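Local coordinates for protein lyase/mutase (Burkholderia cenocepacia, PDB 4LSB) that belongs to the phosphoenolpyruvate phosphomutase family of TIM-barrel enzymes and binds a magnesium ion, at residues L96-G101 against P134-D139; G105-T110 against V142-A147; A151-P156 against G189-Y194; A163-Y168 against D176-R181. One frame throughout, in Å; residues are numbered along the deposited sequence.

Interaction 1: residues L96-G101 against P134-D139; sequences LENGFG and PIYARD. With MG (magnesium ion), chain E.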
loop_
_atom_site.group_PDB
_atom_site.type_symbol
_atom_site.label_atom_id
_atom_site.label_comp_id
_atom_site.label_asym_id
_atom_site.label_seq_id
_atom_site.Cartn_x
_atom_site.Cartn_y
_atom_site.Cartn_z
ATOM N N LEU B 96 0.093 15.430 -11.825
ATOM C CA LEU B 96 -0.976 16.428 -11.580
ATOM C C LEU B 96 -2.020 16.342 -12.661
ATOM O O LEU B 96 -2.701 17.329 -12.988
ATOM C CB LEU B 96 -0.382 17.816 -11.544
ATOM C CG LEU B 96 0.641 17.967 -10.459
ATOM C CD1 LEU B 96 1.373 19.288 -10.626
ATOM C CD2 LEU B 96 0.005 17.778 -9.089
ATOM N N GLU B 97 -2.136 15.139 -13.213
ATOM C CA GLU B 97 -3.181 14.806 -14.194
ATOM C C GLU B 97 -3.206 15.911 -15.260
ATOM O O GLU B 97 -2.154 16.328 -15.753
ATOM C CB GLU B 97 -4.543 14.716 -13.476
ATOM C CG GLU B 97 -4.539 13.870 -12.210
ATOM C CD GLU B 97 -4.881 12.428 -12.503
ATOM O OE1 GLU B 97 -5.958 11.959 -12.057
ATOM O OE2 GLU B 97 -4.075 11.799 -13.193
ATOM N N ASN B 98 -4.400 16.428 -15.572
ATOM C CA ASN B 98 -4.544 17.541 -16.535
ATOM C C ASN B 98 -4.556 18.923 -15.844
ATOM O O ASN B 98 -5.026 19.913 -16.427
ATOM C CB ASN B 98 -5.821 17.316 -17.352
ATOM C CG ASN B 98 -7.075 17.556 -16.534
ATOM O OD1 ASN B 98 -7.103 17.297 -15.310
ATOM N ND2 ASN B 98 -8.101 18.081 -17.175
ATOM N N GLY B 99 -4.041 18.991 -14.605
ATOM C CA GLY B 99 -4.103 20.228 -13.791
ATOM C C GLY B 99 -5.438 20.382 -13.037
ATOM O O GLY B 99 -5.663 21.418 -12.401
ATOM N N PHE B 100 -6.293 19.346 -13.097
ATOM C CA PHE B 100 -7.580 19.248 -12.333
ATOM C C PHE B 100 -8.674 20.213 -12.823
ATOM O O PHE B 100 -9.566 20.648 -12.078
ATOM C CB PHE B 100 -7.329 19.353 -10.813
ATOM C CG PHE B 100 -6.402 18.295 -10.314
ATOM C CD1 PHE B 100 -6.865 17.000 -10.145
ATOM C CD2 PHE B 100 -5.074 18.559 -10.110
ATOM C CE1 PHE B 100 -6.008 16.003 -9.751
ATOM C CE2 PHE B 100 -4.196 17.558 -9.709
ATOM C CZ PHE B 100 -4.675 16.281 -9.498
ATOM N N GLY B 101 -8.601 20.534 -14.101
ATOM C CA GLY B 101 -9.480 21.496 -14.707
ATOM C C GLY B 101 -8.983 21.820 -16.099
ATOM O O GLY B 101 -7.826 21.543 -16.467
ATOM N N PRO B 134 -10.981 13.802 -26.724
ATOM C CA PRO B 134 -10.187 13.265 -25.583
ATOM C C PRO B 134 -8.890 14.027 -25.321
ATOM O O PRO B 134 -8.298 13.858 -24.258
ATOM C CB PRO B 134 -9.889 11.810 -26.009
ATOM C CG PRO B 134 -9.996 11.825 -27.507
ATOM C CD PRO B 134 -10.669 13.087 -27.975
ATOM N N ILE B 135 -8.485 14.854 -26.273
ATOM C CA ILE B 135 -7.221 15.598 -26.197
ATOM C C ILE B 135 -7.556 17.059 -26.462
ATOM O O ILE B 135 -8.272 17.351 -27.415
ATOM C CB ILE B 135 -6.191 15.139 -27.261
ATOM C CG1 ILE B 135 -5.902 13.653 -27.143
ATOM C CG2 ILE B 135 -4.898 15.941 -27.157
ATOM C CD1 ILE B 135 -5.051 13.219 -25.952
ATOM N N TYR B 136 -7.051 17.967 -25.626
ATOM C CA TYR B 136 -7.262 19.400 -25.841
ATOM C C TYR B 136 -6.737 19.827 -27.209
ATOM O O TYR B 136 -5.718 19.338 -27.669
ATOM C CB TYR B 136 -6.577 20.289 -24.768
ATOM C CG TYR B 136 -7.136 20.158 -23.376
ATOM C CD1 TYR B 136 -8.318 20.815 -22.985
ATOM C CD2 TYR B 136 -6.490 19.387 -22.447
ATOM C CE1 TYR B 136 -8.822 20.660 -21.708
ATOM C CE2 TYR B 136 -6.981 19.229 -21.177
ATOM C CZ TYR B 136 -8.134 19.867 -20.794
ATOM O OH TYR B 136 -8.586 19.640 -19.522
ATOM N N ALA B 137 -7.406 20.794 -27.841
ATOM C CA ALA B 137 -6.862 21.414 -29.059
ATOM C C ALA B 137 -5.462 22.018 -28.819
ATOM O O ALA B 137 -5.162 22.522 -27.729
ATOM C CB ALA B 137 -7.829 22.461 -29.597
ATOM N N ARG B 138 -4.625 21.990 -29.849
ATOM C CA ARG B 138 -3.240 22.485 -29.775
ATOM C C ARG B 138 -3.097 23.852 -29.116
ATOM O O ARG B 138 -2.210 24.077 -28.290
ATOM C CB ARG B 138 -2.625 22.548 -31.186
ATOM C CG ARG B 138 -1.165 23.016 -31.316
ATOM C CD ARG B 138 -0.144 21.864 -31.260
ATOM N NE ARG B 138 0.089 21.143 -32.540
ATOM C CZ ARG B 138 0.973 21.513 -33.473
ATOM N NH1 ARG B 138 1.714 22.612 -33.316
ATOM N NH2 ARG B 138 1.127 20.800 -34.583
ATOM N N ASP B 139 -3.933 24.788 -29.526
ATOM C CA ASP B 139 -3.877 26.132 -28.957
ATOM C C ASP B 139 -4.128 26.136 -27.501
ATOM O O ASP B 139 -3.386 26.738 -26.715
ATOM C CB ASP B 139 -4.992 26.999 -29.552
ATOM C CG ASP B 139 -4.596 27.636 -30.827
ATOM O OD1 ASP B 139 -3.386 27.574 -31.173
ATOM O OD2 ASP B 139 -5.500 28.221 -31.469
HETATM MG MG MG E . -3.778 9.969 -14.142
HETATM O O HOH W 1 -4.682 10.780 -15.957
HETATM O O HOH W 2 -1.727 11.023 -14.883
HETATM O O HOH W 3 -3.095 8.237 -14.949
#
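N98 and Y136 meet through one side-chain hydrogen bond, a small example of how a loop beside a metal site is tied to its neighbour. N98 ND2 donates to Y136 OH over 2.9 Å, at a bent N-H...O angle of 141°. The amide and the phenol ring lie nearly coplanar, and ND2 reaches the ring at its edge, where the hydroxyl is. The same hydroxyl is hydrogen-bonded to D102, just past 96-101 in the same loop, so two residues grip it.

Within 96-101 the bonds are local. L96 to G99 form a type II' turn closed by G99 N to L96 O, 2.7 Å. The other end of the N98 amide completes an Asx turn: N98 OD1 accepts from F100 N at 3.1 Å, the donor standing well above the carbonyl plane. Chi1 of 72° sets CG between backbone N and carbonyl carbon, and from there both amide ends find partners.

Metal coordination comes from E97, whose OE2 binds magnesium at 2.1 Å; three waters and S58 OG are further ligands. With its amide occupied at both ends, N98 has a defined rotation, and the turn that carries the metal-binding glutamate is joined directly to the approach to helix 138-153.

Interaction 2: residues G105-T110 against V142-A147; sequences GTVAET and VERIAA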
loop_
_atom_site.group_PDB
_atom_site.type_symbol
_atom_site.label_atom_id
_atom_site.label_comp_id
_atom_site.label_asym_id
_atom_site.label_seq_id
_atom_site.Cartn_x
_atom_site.Cartn_y
_atom_site.Cartn_z
ATOM N N GLY B 105 -5.775 28.972 -15.800
ATOM C CA GLY B 105 -5.630 29.461 -14.440
ATOM C C GLY B 105 -5.755 28.350 -13.418
ATOM O O GLY B 105 -5.154 28.396 -12.334
ATOM N N THR B 106 -6.511 27.322 -13.760
ATOM C CA THR B 106 -6.638 26.224 -12.878
ATOM C C THR B 106 -5.314 25.424 -12.826
ATOM O O THR B 106 -4.844 25.039 -11.755
ATOM C CB THR B 106 -7.760 25.277 -13.323
ATOM O OG1 THR B 106 -8.991 26.018 -13.377
ATOM C CG2 THR B 106 -7.870 24.155 -12.332
ATOM N N VAL B 107 -4.808 25.125 -14.006
ATOM C CA VAL B 107 -3.496 24.505 -14.163
ATOM C C VAL B 107 -2.426 25.283 -13.361
ATOM O O VAL B 107 -1.674 24.705 -12.543
ATOM C CB VAL B 107 -3.146 24.451 -15.656
ATOM C CG1 VAL B 107 -1.671 24.025 -15.848
ATOM C CG2 VAL B 107 -4.107 23.511 -16.375
ATOM N N ALA B 108 -2.399 26.605 -13.560
ATOM C CA ALA B 108 -1.439 27.429 -12.827
ATOM C C ALA B 108 -1.603 27.296 -11.307
ATOM O O ALA B 108 -0.630 27.122 -10.598
ATOM C CB ALA B 108 -1.548 28.886 -13.224
ATOM N N GLU B 109 -2.831 27.368 -10.815
ATOM C CA GLU B 109 -3.075 27.198 -9.382
ATOM C C GLU B 109 -2.631 25.812 -8.912
ATOM O O GLU B 109 -2.005 25.668 -7.875
ATOM C CB GLU B 109 -4.547 27.411 -9.067
ATOM C CG GLU B 109 -4.907 27.239 -7.600
ATOM C CD GLU B 109 -4.340 28.315 -6.668
ATOM O OE1 GLU B 109 -3.658 29.267 -7.134
ATOM O OE2 GLU B 109 -4.578 28.203 -5.436
ATOM N N THR B 110 -2.929 24.794 -9.709
ATOM C CA THR B 110 -2.484 23.444 -9.365
ATOM C C THR B 110 -0.950 23.360 -9.194
ATOM O O THR B 110 -0.427 22.740 -8.233
ATOM C CB THR B 110 -3.004 22.434 -10.404
ATOM O OG1 THR B 110 -4.424 22.340 -10.290
ATOM C CG2 THR B 110 -2.431 21.066 -10.145
ATOM N N VAL B 142 -1.272 24.329 -25.449
ATOM C CA VAL B 142 -0.121 25.207 -25.286
ATOM C C VAL B 142 -0.415 26.338 -24.317
ATOM O O VAL B 142 0.427 26.662 -23.493
ATOM C CB VAL B 142 0.302 25.804 -26.645
ATOM C CG1 VAL B 142 1.435 26.779 -26.472
ATOM C CG2 VAL B 142 0.746 24.703 -27.607
ATOM N N GLU B 143 -1.587 26.980 -24.411
ATOM C CA GLU B 143 -1.909 28.047 -23.437
ATOM C C GLU B 143 -1.890 27.523 -22.008
ATOM O O GLU B 143 -1.406 28.200 -21.054
ATOM C CB GLU B 143 -3.298 28.622 -23.694
ATOM C CG GLU B 143 -3.321 30.053 -24.146
ATOM C CD GLU B 143 -4.745 30.626 -24.097
ATOM O OE1 GLU B 143 -4.895 31.790 -23.642
ATOM O OE2 GLU B 143 -5.703 29.902 -24.482
ATOM N N ARG B 144 -2.438 26.316 -21.867
ATOM C CA ARG B 144 -2.390 25.596 -20.586
ATOM C C ARG B 144 -0.954 25.408 -20.077
ATOM O O ARG B 144 -0.648 25.726 -18.929
ATOM C CB ARG B 144 -3.097 24.241 -20.681
ATOM C CG ARG B 144 -4.624 24.328 -20.681
ATOM C CD ARG B 144 -5.215 23.059 -21.262
ATOM N NE ARG B 144 -4.676 21.861 -20.610
ATOM C CZ ARG B 144 -5.104 21.379 -19.450
ATOM N NH1 ARG B 144 -6.110 21.974 -18.772
ATOM N NH2 ARG B 144 -4.567 20.287 -18.973
ATOM N N ILE B 145 -0.081 24.847 -20.902
ATOM C CA ILE B 145 1.327 24.643 -20.479
ATOM C C ILE B 145 2.019 25.991 -20.210
ATOM O O ILE B 145 2.789 26.138 -19.272
ATOM C CB ILE B 145 2.121 23.829 -21.525
ATOM C CG1 ILE B 145 1.594 22.403 -21.579
ATOM C CG2 ILE B 145 3.627 23.842 -21.224
ATOM C CD1 ILE B 145 1.664 21.622 -20.283
ATOM N N ALA B 146 1.701 26.999 -21.002
ATOM C CA ALA B 146 2.271 28.322 -20.784
ATOM C C ALA B 146 1.937 28.898 -19.375
ATOM O O ALA B 146 2.766 29.530 -18.709
ATOM C CB ALA B 146 1.787 29.266 -21.858
ATOM N N ALA B 147 0.735 28.638 -18.921
ATOM C CA ALA B 147 0.284 29.069 -17.605
ATOM C C ALA B 147 0.993 28.262 -16.529
ATOM O O ALA B 147 1.324 28.793 -15.464
ATOM C CB ALA B 147 -1.246 28.909 -17.487
#
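V107 lays one methyl over a face of the R144 guanidinium, with V107 CG2 3.5 Å from R144 NH1 and 3.9 Å from R144 CZ. The two side chains run at about a right angle, so the methyl meets a flat surface and leaves the N-H groups at the rim to other partners. V107 CG1 sits 3.7 Å from R144 O on the neighbouring helix. Next to V107, and about a turn on from R144, A108 and A147 let the backbones come close: their CA atoms are 5.3 Å apart, their CB atoms 4.3 Å, and A108 CB is 3.6 Å from A147 O.

These are consecutive outer helices of the TIM barrel, 104-116 and 138-153, joined in the chain through strand 121-125. I124 of that strand touches V107, R144 and I145, which places the inner side of the helix pair against the sheet.

Further out, the guanidinium is fixed by backbone carbonyls of the loop and of strand 121-125. R144 NH1 donates to the O atoms of G101 and D102, and NH2 to those of N98 and E125, while Y136 makes a cation-pi contact with the group. A bend in the arginine chain at chi3, 52°, turns the guanidinium across V107 toward these carbonyls.

Interaction 3: residues A151-P156 against G189-Y194; sequences AARALP and GADVLY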
loop_
_atom_site.group_PDB
_atom_site.type_symbol
_atom_site.label_atom_id
_atom_site.label_comp_id
_atom_site.label_asym_id
_atom_site.label_seq_id
_atom_site.Cartn_x
_atom_site.Cartn_y
_atom_site.Cartn_z
ATOM N N ALA B 151 3.618 29.865 -13.638
ATOM C CA ALA B 151 3.560 29.542 -12.232
ATOM C C ALA B 151 4.877 28.940 -11.755
ATOM O O ALA B 151 5.356 29.262 -10.684
ATOM C CB ALA B 151 2.438 28.562 -11.962
ATOM N N ALA B 152 5.395 27.983 -12.511
ATOM C CA ALA B 152 6.675 27.327 -12.176
ATOM C C ALA B 152 7.776 28.354 -12.056
ATOM O O ALA B 152 8.489 28.369 -11.051
ATOM C CB ALA B 152 7.033 26.268 -13.215
ATOM N N ARG B 153 7.868 29.288 -13.004
ATOM C CA ARG B 153 8.973 30.290 -12.967
ATOM C C ARG B 153 8.823 31.358 -11.869
ATOM O O ARG B 153 9.799 32.009 -11.495
ATOM C CB ARG B 153 9.165 30.971 -14.351
ATOM C CG ARG B 153 9.417 30.031 -15.534
ATOM C CD ARG B 153 10.576 29.012 -15.339
ATOM N NE ARG B 153 10.377 27.852 -16.230
ATOM C CZ ARG B 153 10.337 26.557 -15.891
ATOM N NH1 ARG B 153 10.574 26.100 -14.654
ATOM N NH2 ARG B 153 10.079 25.694 -16.850
ATOM N N ALA B 154 7.620 31.503 -11.319
ATOM C CA ALA B 154 7.402 32.409 -10.205
ATOM C C ALA B 154 7.814 31.831 -8.872
ATOM O O ALA B 154 7.779 32.525 -7.887
ATOM C CB ALA B 154 5.939 32.870 -10.156
ATOM N N LEU B 155 8.192 30.548 -8.815
ATOM C CA LEU B 155 8.572 29.955 -7.562
ATOM C C LEU B 155 10.015 30.319 -7.284
ATOM O O LEU B 155 10.758 30.593 -8.236
ATOM C CB LEU B 155 8.460 28.415 -7.629
ATOM C CG LEU B 155 7.043 27.847 -7.844
ATOM C CD1 LEU B 155 7.110 26.371 -8.155
ATOM C CD2 LEU B 155 6.119 28.119 -6.664
ATOM N N PRO B 156 10.416 30.272 -6.016
ATOM C CA PRO B 156 11.793 30.706 -5.654
ATOM C C PRO B 156 12.865 29.592 -5.763
ATOM O O PRO B 156 13.940 29.684 -5.159
ATOM C CB PRO B 156 11.636 31.156 -4.203
ATOM C CG PRO B 156 10.547 30.306 -3.663
ATOM C CD PRO B 156 9.578 30.090 -4.818
ATOM N N GLY B 189 7.941 26.498 -22.720
ATOM C CA GLY B 189 8.814 26.554 -21.524
ATOM C C GLY B 189 8.859 25.256 -20.699
ATOM O O GLY B 189 9.438 25.195 -19.617
ATOM N N ALA B 190 8.161 24.218 -21.154
ATOM C CA ALA B 190 8.222 22.913 -20.433
ATOM C C ALA B 190 9.666 22.396 -20.309
ATOM O O ALA B 190 10.475 22.530 -21.219
ATOM C CB ALA B 190 7.310 21.894 -21.097
ATOM N N ASP B 191 10.021 21.822 -19.164
ATOM C CA ASP B 191 11.409 21.396 -18.953
ATOM C C ASP B 191 11.657 19.984 -19.404
ATOM O O ASP B 191 12.760 19.635 -19.789
ATOM C CB ASP B 191 11.718 21.491 -17.465
ATOM C CG ASP B 191 11.499 22.884 -16.933
ATOM O OD1 ASP B 191 12.309 23.769 -17.280
ATOM O OD2 ASP B 191 10.529 23.108 -16.182
ATOM N N VAL B 192 10.621 19.150 -19.342
ATOM C CA VAL B 192 10.737 17.729 -19.657
ATOM C C VAL B 192 9.516 17.374 -20.457
ATOM O O VAL B 192 8.441 17.932 -20.218
ATOM C CB VAL B 192 10.797 16.846 -18.405
ATOM C CG1 VAL B 192 10.941 15.379 -18.800
ATOM C CG2 VAL B 192 11.914 17.278 -17.480
ATOM N N LEU B 193 9.695 16.567 -21.494
ATOM C CA LEU B 193 8.587 16.232 -22.391
ATOM C C LEU B 193 8.293 14.722 -22.303
ATOM O O LEU B 193 9.177 13.916 -22.203
ATOM C CB LEU B 193 8.891 16.602 -23.856
ATOM C CG LEU B 193 8.983 18.086 -24.202
ATOM C CD1 LEU B 193 7.746 18.867 -23.760
ATOM C CD2 LEU B 193 10.261 18.647 -23.601
ATOM N N TYR B 194 7.027 14.353 -22.365
ATOM C CA TYR B 194 6.653 12.952 -22.103
ATOM C C TYR B 194 5.392 12.572 -22.906
ATOM O O TYR B 194 4.354 13.213 -22.746
ATOM C CB TYR B 194 6.443 12.785 -20.609
ATOM C CG TYR B 194 5.847 11.478 -20.014
ATOM C CD1 TYR B 194 5.875 10.250 -20.659
ATOM C CD2 TYR B 194 5.330 11.504 -18.733
ATOM C CE1 TYR B 194 5.346 9.107 -20.060
ATOM C CE2 TYR B 194 4.807 10.385 -18.143
ATOM C CZ TYR B 194 4.819 9.188 -18.816
ATOM O OH TYR B 194 4.288 8.103 -18.144
#
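A surface salt bridge between R153 and D191, reinforced by a bond to a backbone carbonyl, links the C-terminal end of helix 138-153 to the short connection between helix 175-187 and strand 192-194. The two charged side chains approach from opposite directions. R153 NH2 donates to D191 OD2 over 2.7 Å at a fairly straight 161°, and R153 NH1 adds a weak bond to the same oxygen at 3.4 Å. OD2 is met on its syn side, somewhat out of the carboxylate plane, yet it lies in the plane of the guanidinium at its edge. The two planes are 66° apart, so the pair is far from the coplanar, two-oxygen fork that arginine and aspartate can form.

The second acceptor is G189 O, 2.9 Å from R153 NH2 and likewise in the guanidinium plane. It is approached nearly along the C=O axis. One terminal nitrogen therefore serves both a charged and a neutral oxygen.

G189 closes helix 175-187 with a Schellman motif: its positive phi and two bonds back into the last turn end the helix. In this TIM barrel the connection leads from outer helix 175-187 into inner strand 192-194, and R153 reaches it from the end of the preceding helix. The arginine bends at chi2, -53°, which brings its end nearer although the side chain leaves the backbone in another direction.

Beyond the pair, R153 NH1 also donates to F159 O. D191 OD2 accepts from L161 N in the neighbouring strand 160-164, so that carboxylate oxygen is shared between the arginine and the barrel sheet.

Interaction 4: residues A163-Y168 against D176-R181; sequences ARCENY and DDTIAR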
loop_
_atom_site.group_PDB
_atom_site.type_symbol
_atom_site.label_atom_id
_atom_site.label_comp_id
_atom_site.label_asym_id
_atom_site.label_seq_id
_atom_site.Cartn_x
_atom_site.Cartn_y
_atom_site.Cartn_z
ATOM N N ALA B 163 5.600 18.306 -19.448
ATOM C CA ALA B 163 4.431 18.443 -20.257
ATOM C C ALA B 163 4.167 17.092 -20.931
ATOM O O ALA B 163 5.083 16.508 -21.541
ATOM C CB ALA B 163 4.642 19.525 -21.314
ATOM N N ARG B 164 2.964 16.569 -20.705
ATOM C CA ARG B 164 2.509 15.292 -21.277
ATOM C C ARG B 164 1.570 15.442 -22.474
ATOM O O ARG B 164 0.616 16.239 -22.484
ATOM C CB ARG B 164 1.812 14.448 -20.202
ATOM C CG ARG B 164 2.776 13.689 -19.297
ATOM C CD ARG B 164 2.140 12.951 -18.136
ATOM N NE ARG B 164 1.171 11.959 -18.582
ATOM C CZ ARG B 164 0.715 10.976 -17.834
ATOM N NH1 ARG B 164 1.142 10.783 -16.599
ATOM N NH2 ARG B 164 -0.179 10.164 -18.336
ATOM N N CYS B 165 1.837 14.645 -23.486
ATOM C CA CYS B 165 0.926 14.485 -24.621
ATOM C C CYS B 165 0.357 13.066 -24.584
ATOM O O CYS B 165 1.104 12.062 -24.631
ATOM C CB CYS B 165 1.601 14.769 -25.952
ATOM S SG CYS B 165 0.494 14.368 -27.324
ATOM N N GLU B 166 -0.966 12.985 -24.484
ATOM C CA GLU B 166 -1.612 11.734 -24.165
ATOM C C GLU B 166 -2.159 10.988 -25.385
ATOM O O GLU B 166 -2.871 10.010 -25.231
ATOM C CB GLU B 166 -2.726 11.976 -23.153
ATOM C CG GLU B 166 -2.254 12.645 -21.897
ATOM C CD GLU B 166 -1.307 11.779 -21.085
ATOM O OE1 GLU B 166 -1.771 10.753 -20.543
ATOM O OE2 GLU B 166 -0.106 12.118 -20.967
ATOM N N ASN B 167 -1.811 11.473 -26.564
ATOM C CA ASN B 167 -2.294 10.938 -27.835
ATOM C C ASN B 167 -2.355 9.434 -27.910
ATOM O O ASN B 167 -3.407 8.868 -28.273
ATOM C CB ASN B 167 -1.433 11.433 -28.970
ATOM C CG ASN B 167 -1.914 12.743 -29.551
ATOM O OD1 ASN B 167 -3.002 13.216 -29.242
ATOM N ND2 ASN B 167 -1.102 13.329 -30.397
ATOM N N TYR B 168 -1.243 8.786 -27.560
ATOM C CA TYR B 168 -1.124 7.340 -27.724
ATOM C C TYR B 168 -1.964 6.563 -26.736
ATOM O O TYR B 168 -2.159 5.363 -26.934
ATOM C CB TYR B 168 0.348 6.880 -27.621
ATOM C CG TYR B 168 1.146 7.033 -28.904
ATOM C CD1 TYR B 168 1.384 8.291 -29.477
ATOM C CD2 TYR B 168 1.682 5.916 -29.540
ATOM C CE1 TYR B 168 2.120 8.425 -30.638
ATOM C CE2 TYR B 168 2.422 6.034 -30.702
ATOM C CZ TYR B 168 2.644 7.265 -31.253
ATOM O OH TYR B 168 3.368 7.346 -32.391
ATOM N N ASP B 176 3.736 12.059 -35.573
ATOM C CA ASP B 176 3.982 13.407 -35.964
ATOM C C ASP B 176 3.159 14.470 -35.214
ATOM O O ASP B 176 3.697 15.498 -34.900
ATOM C CB ASP B 176 3.844 13.518 -37.462
ATOM C CG ASP B 176 4.932 12.756 -38.160
ATOM O OD1 ASP B 176 6.035 13.331 -38.360
ATOM O OD2 ASP B 176 4.699 11.561 -38.462
ATOM N N ASP B 177 1.881 14.221 -34.912
ATOM C CA ASP B 177 1.120 15.171 -34.071
ATOM C C ASP B 177 1.708 15.199 -32.660
ATOM O O ASP B 177 1.827 16.248 -32.024
ATOM C CB ASP B 177 -0.363 14.809 -33.937
ATOM C CG ASP B 177 -1.193 15.959 -33.268
ATOM O OD1 ASP B 177 -1.265 17.028 -33.878
ATOM O OD2 ASP B 177 -1.771 15.805 -32.150
ATOM N N THR B 178 2.049 14.018 -32.183
ATOM C CA THR B 178 2.567 13.870 -30.841
ATOM C C THR B 178 3.877 14.655 -30.711
ATOM O O THR B 178 4.038 15.413 -29.765
ATOM C CB THR B 178 2.695 12.402 -30.491
ATOM O OG1 THR B 178 1.410 11.764 -30.578
ATOM C CG2 THR B 178 3.235 12.241 -29.056
ATOM N N ILE B 179 4.815 14.477 -31.646
ATOM C CA ILE B 179 6.068 15.268 -31.634
ATOM C C ILE B 179 5.795 16.741 -31.724
ATOM O O ILE B 179 6.423 17.528 -31.027
ATOM C CB ILE B 179 7.082 14.778 -32.703
ATOM C CG1 ILE B 179 7.772 13.503 -32.212
ATOM C CG2 ILE B 179 8.146 15.789 -33.054
ATOM C CD1 ILE B 179 8.368 12.688 -33.348
ATOM N N ALA B 180 4.845 17.138 -32.558
ATOM C CA ALA B 180 4.602 18.562 -32.760
ATOM C C ALA B 180 4.103 19.172 -31.476
ATOM O O ALA B 180 4.501 20.252 -31.102
ATOM C CB ALA B 180 3.617 18.797 -33.882
ATOM N N ARG B 181 3.193 18.495 -30.800
ATOM C CA ARG B 181 2.703 18.966 -29.476
ATOM C C ARG B 181 3.859 19.121 -28.480
ATOM O O ARG B 181 4.001 20.155 -27.779
ATOM C CB ARG B 181 1.673 17.982 -28.951
ATOM C CG ARG B 181 0.309 18.114 -29.650
ATOM C CD ARG B 181 -0.685 17.076 -29.138
ATOM N NE ARG B 181 -2.003 17.337 -29.729
ATOM C CZ ARG B 181 -2.886 18.232 -29.291
ATOM N NH1 ARG B 181 -2.649 18.963 -28.209
ATOM N NH2 ARG B 181 -4.038 18.381 -29.931
#
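N167 ND2 bonds to two side chains on one helix: D177 OD2 at 3.1 Å and T178 OG1 at 3.0 Å. Both bonds are nearly straight, 166° and 163°, and both acceptors lie in the amide plane, as expected when the two N-H groups of an amide are each directed at an oxygen. D177 offers N167 its anti lone pair. T178 OG1 is also hydrogen-bonded to D174 O, just ahead of the helix.

The ionic part lies within 176-181. R181 NE forms a salt bridge with the same D177 OD2 at 2.9 Å, reaching it on the syn side, so this oxygen takes a neutral and a charged donor from different sides, anti and syn. The remaining guanidinium nitrogens find partners outside, NH2 at Y136 O and NH1 at Y185 OH.

Van der Waals contacts lie beside these bonds. With chi1 at 173°, C165 turns its sulfur to the helix, where C165 SG packs 3.5 Å from R181 CD and 3.9 Å from T178 CG2. The Y168 ring presents its edge to T178 OG1, with Y168 CE1 3.4 Å away.

Largely buried, the contact fastens the loop leaving strand 160-164 to the first turns of helix 175-187, the opening half of a beta-alpha-beta unit of the TIM barrel.

Every pair of contacts touches except interactions 1 and 3, and helix 138-153 is used by the first three. Interaction 1 holds the magnesium ligand E97; interaction 2 touches it, their centres about 9 Å apart, with R144 NH2 2.6 Å from N98 O. The R144 side chain is about 11 Å from the ion. Interactions 1 and 4 are linked with R181 NH2 3.0 Å from Y136 O, and the C165 side chain is about 14 Å from the metal. Interaction 3 packs on interaction 2, with A108 O 3.7 Å from A151 CB, and meets interaction 4 through neighbouring strands, with A163 N 3.0 Å from V192 O.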